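Local coordinates for protein transcription factor SKN7 (Chaetomium thermophilum, PDB 5D5W) that binds heat-shock-element DNA through its HSF-type domain and probably regulates genes in osmotic stress through a two-component system and in oxidative stress independently of it, at residues B[27-32]-B[82-87]. Sequence-based numbering, arbitrary orientation.
Sequences GDSFVV and AWEFKH
Two antiparallel strands, 30-32 and 82-86, pair in the sheet of the winged helix-turn-helix DNA-binding domain of the heat-shock-factor type. Phe30 with Phe85 and Val32 with Trp83 are hydrogen-bonded pairs; the shortest backbone bond runs from Trp83 N to Val32 O (2.7 Å). Beta-branched Val31 and Val32 suit such extended backbone. Glu84 is long enough to reach diagonally to Ser29, two residues before its bridge partner Val31: CG lies anti to the backbone N (chi1 -170°) and the chain stays extended, so OE2 receives the Ser29 hydroxyl, a small donor close to its backbone, on its anti lone pair at a very short 2.4 Å from OG. An alanine in place of Glu84 would probably leave that hydroxyl without this acceptor and remove the side-chain tie on this face. Lys86 crosses Asp28 obliquely, its long aliphatic part lying by Asp28 and Ser29, while NZ stays 4.1 Å from Asp28 OD1, too far for a salt bridge. On the other face Phe30 CG sits between the backbone N and the carbonyl carbon (chi1 79°), bringing CE2 within 3.7 Å of Phe85 CB; the rings, 26° from parallel, are slid well apart. Both apolar rings suit the interior, meeting Leu59 of helix 52-61, and Phe30 also touches helix 3-12. Strands 21-23 and 65-66 flank the pair.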
ATOM      1  N   GLY B  27      -5.548 -19.366 -15.035  1.00 70.31           N
ATOM      2  CA  GLY B  27      -6.742 -19.482 -14.194  1.00 66.05           C
ATOM      3  C   GLY B  27      -6.428 -20.000 -12.801  1.00 61.94           C
ATOM      4  O   GLY B  27      -7.335 -20.242 -12.010  1.00 57.41           O
ATOM      5  N   ASP B  28      -5.138 -20.142 -12.506  1.00 61.86           N
ATOM      6  CA  ASP B  28      -4.661 -20.732 -11.257  1.00 66.34           C
ATOM      7  C   ASP B  28      -4.123 -19.692 -10.264  1.00 64.94           C
ATOM      8  O   ASP B  28      -3.786 -20.034  -9.127  1.00 63.33           O
ATOM      9  CB  ASP B  28      -3.592 -21.798 -11.555  1.00 72.12           C
ATOM     10  CG  ASP B  28      -2.495 -21.306 -12.510  1.00 76.23           C
ATOM     11  OD1 ASP B  28      -2.303 -20.073 -12.649  1.00 75.49           O
ATOM     12  OD2 ASP B  28      -1.821 -22.167 -13.125  1.00 78.42           O
ATOM     13  N   SER B  29      -4.029 -18.440 -10.720  1.00 63.82           N
ATOM     14  CA  SER B  29      -3.728 -17.270  -9.878  1.00 60.62           C
ATOM     15  C   SER B  29      -4.531 -16.061 -10.388  1.00 60.45           C
ATOM     16  O   SER B  29      -5.116 -16.120 -11.474  1.00 59.52           O
ATOM     17  CB  SER B  29      -2.232 -16.943  -9.904  1.00 60.25           C
ATOM     18  OG  SER B  29      -1.816 -16.490 -11.184  1.00 56.69           O
ATOM     19  N   PHE B  30      -4.573 -14.987  -9.597  1.00 58.07           N
ATOM     20  CA  PHE B  30      -5.239 -13.747 -10.004  1.00 55.90           C
ATOM     21  C   PHE B  30      -4.290 -12.557  -9.908  1.00 56.87           C
ATOM     22  O   PHE B  30      -3.267 -12.609  -9.224  1.00 55.34           O
ATOM     23  CB  PHE B  30      -6.529 -13.500  -9.203  1.00 55.41           C
ATOM     24  CG  PHE B  30      -6.305 -12.952  -7.826  1.00 51.97           C
ATOM     25  CD1 PHE B  30      -6.382 -11.584  -7.581  1.00 51.96           C
ATOM     26  CD2 PHE B  30      -6.024 -13.802  -6.773  1.00 48.28           C
ATOM     27  CE1 PHE B  30      -6.155 -11.074  -6.311  1.00 50.26           C
ATOM     28  CE2 PHE B  30      -5.812 -13.302  -5.503  1.00 48.39           C
ATOM     29  CZ  PHE B  30      -5.875 -11.940  -5.269  1.00 49.11           C
ATOM     30  N   VAL B  31      -4.644 -11.496 -10.627  1.00 59.06           N
ATOM     31  CA  VAL B  31      -3.819 -10.304 -10.744  1.00 59.27           C
ATOM     32  C   VAL B  31      -4.621  -9.086 -10.336  1.00 62.72           C
ATOM     33  O   VAL B  31      -5.756  -8.934 -10.771  1.00 64.63           O
ATOM     34  CB  VAL B  31      -3.369 -10.089 -12.199  1.00 58.37           C
ATOM     35  CG1 VAL B  31      -2.346  -8.967 -12.280  1.00 59.23           C
ATOM     36  CG2 VAL B  31      -2.800 -11.374 -12.777  1.00 59.22           C
ATOM     37  N   VAL B  32      -4.028  -8.234  -9.499  1.00 68.64           N
ATOM     38  CA  VAL B  32      -4.572  -6.908  -9.181  1.00 74.65           C
ATOM     39  C   VAL B  32      -3.592  -5.862  -9.704  1.00 79.36           C
ATOM     40  O   VAL B  32      -2.390  -5.959  -9.471  1.00 76.38           O
ATOM     41  CB  VAL B  32      -4.789  -6.708  -7.666  1.00 75.95           C
ATOM     42  CG1 VAL B  32      -5.231  -5.282  -7.372  1.00 79.44           C
ATOM     43  CG2 VAL B  32      -5.819  -7.691  -7.133  1.00 75.64           C
ATOM     44  N   ALA B  82       1.477  -4.383 -10.949  1.00 78.92           N
ATOM     45  CA  ALA B  82       0.622  -5.551 -10.928  1.00 74.06           C
ATOM     46  C   ALA B  82       1.070  -6.479  -9.808  1.00 72.23           C
ATOM     47  O   ALA B  82       2.244  -6.833  -9.712  1.00 71.26           O
ATOM     48  CB  ALA B  82       0.679  -6.269 -12.262  1.00 73.98           C
ATOM     49  N   TRP B  83       0.116  -6.859  -8.965  1.00 68.15           N
ATOM     50  CA  TRP B  83       0.348  -7.759  -7.853  1.00 62.09           C
ATOM     51  C   TRP B  83      -0.352  -9.058  -8.183  1.00 58.41           C
ATOM     52  O   TRP B  83      -1.540  -9.047  -8.483  1.00 61.70           O
ATOM     53  CB  TRP B  83      -0.257  -7.170  -6.580  1.00 61.68           C
ATOM     54  CG  TRP B  83       0.460  -5.970  -6.086  1.00 62.40           C
ATOM     55  CD1 TRP B  83       0.637  -4.789  -6.742  1.00 62.80           C
ATOM     56  CD2 TRP B  83       1.101  -5.827  -4.820  1.00 62.21           C
ATOM     57  NE1 TRP B  83       1.360  -3.921  -5.963  1.00 64.25           N
ATOM     58  CE2 TRP B  83       1.649  -4.532  -4.773  1.00 63.77           C
ATOM     59  CE3 TRP B  83       1.268  -6.673  -3.716  1.00 61.85           C
ATOM     60  CZ2 TRP B  83       2.350  -4.059  -3.662  1.00 65.57           C
ATOM     61  CZ3 TRP B  83       1.961  -6.207  -2.618  1.00 60.38           C
ATOM     62  CH2 TRP B  83       2.498  -4.915  -2.598  1.00 63.12           C
ATOM     63  N   GLU B  84       0.373 -10.171  -8.130  1.00 53.22           N
ATOM     64  CA  GLU B  84      -0.213 -11.472  -8.420  1.00 53.41           C
ATOM     65  C   GLU B  84      -0.159 -12.365  -7.194  1.00 53.96           C
ATOM     66  O   GLU B  84       0.900 -12.493  -6.584  1.00 49.46           O
ATOM     67  CB  GLU B  84       0.533 -12.138  -9.568  1.00 55.75           C
ATOM     68  CG  GLU B  84      -0.169 -13.379 -10.087  1.00 60.69           C
ATOM     69  CD  GLU B  84       0.562 -14.035 -11.233  1.00 63.01           C
ATOM     70  OE1 GLU B  84       1.659 -13.569 -11.594  1.00 62.83           O
ATOM     71  OE2 GLU B  84       0.036 -15.032 -11.770  1.00 69.51           O
ATOM     72  N   PHE B  85      -1.292 -12.982  -6.846  1.00 53.50           N
ATOM     73  CA  PHE B  85      -1.367 -13.889  -5.696  1.00 53.26           C
ATOM     74  C   PHE B  85      -1.890 -15.256  -6.070  1.00 55.41           C
ATOM     75  O   PHE B  85      -2.673 -15.397  -7.012  1.00 56.82           O
ATOM     76  CB  PHE B  85      -2.255 -13.312  -4.608  1.00 53.66           C
ATOM     77  CG  PHE B  85      -1.711 -12.064  -4.007  1.00 51.54           C
ATOM     78  CD1 PHE B  85      -1.978 -10.833  -4.589  1.00 48.28           C
ATOM     79  CD2 PHE B  85      -0.917 -12.121  -2.876  1.00 51.01           C
ATOM     80  CE1 PHE B  85      -1.468  -9.677  -4.049  1.00 46.28           C
ATOM     81  CE2 PHE B  85      -0.402 -10.965  -2.327  1.00 50.96           C
ATOM     82  CZ  PHE B  85      -0.677  -9.741  -2.919  1.00 49.21           C
ATOM     83  N   LYS B  86      -1.469 -16.258  -5.302  1.00 58.23           N
ATOM     84  CA  LYS B  86      -1.757 -17.650  -5.623  1.00 60.13           C
ATOM     85  C   LYS B  86      -2.049 -18.499  -4.386  1.00 57.21           C
ATOM     86  O   LYS B  86      -1.314 -18.482  -3.400  1.00 53.99           O
ATOM     87  CB  LYS B  86      -0.583 -18.251  -6.386  1.00 65.26           C
ATOM     88  CG  LYS B  86      -0.929 -19.477  -7.216  1.00 70.72           C
ATOM     89  CD  LYS B  86       0.297 -19.956  -7.990  1.00 75.65           C
ATOM     90  CE  LYS B  86      -0.045 -20.491  -9.375  1.00 80.38           C
ATOM     91  NZ  LYS B  86       1.061 -20.257 -10.350  1.00 80.57           N
ATOM     92  N   HIS B  87      -3.161 -19.213  -4.456  1.00 58.26           N
ATOM     93  CA  HIS B  87      -3.464 -20.302  -3.552  1.00 63.22           C
ATOM     94  C   HIS B  87      -3.668 -21.525  -4.451  1.00 66.67           C
ATOM     95  O   HIS B  87      -4.312 -21.417  -5.499  1.00 63.15           O
ATOM     96  CB  HIS B  87      -4.724 -19.988  -2.764  1.00 63.87           C
ATOM     97  CG  HIS B  87      -4.880 -20.789  -1.510  1.00 65.24           C
ATOM     98  ND1 HIS B  87      -5.025 -22.157  -1.512  1.00 68.26           N
ATOM     99  CD2 HIS B  87      -4.948 -20.406  -0.216  1.00 65.61           C
ATOM    100  CE1 HIS B  87      -5.161 -22.588  -0.274  1.00 68.07           C
ATOM    101  NE2 HIS B  87      -5.123 -21.542   0.533  1.00 68.33           N
TER
HETATM  102  O   HOH W   1      -4.731 -18.819  -6.828  1.00 47.06           O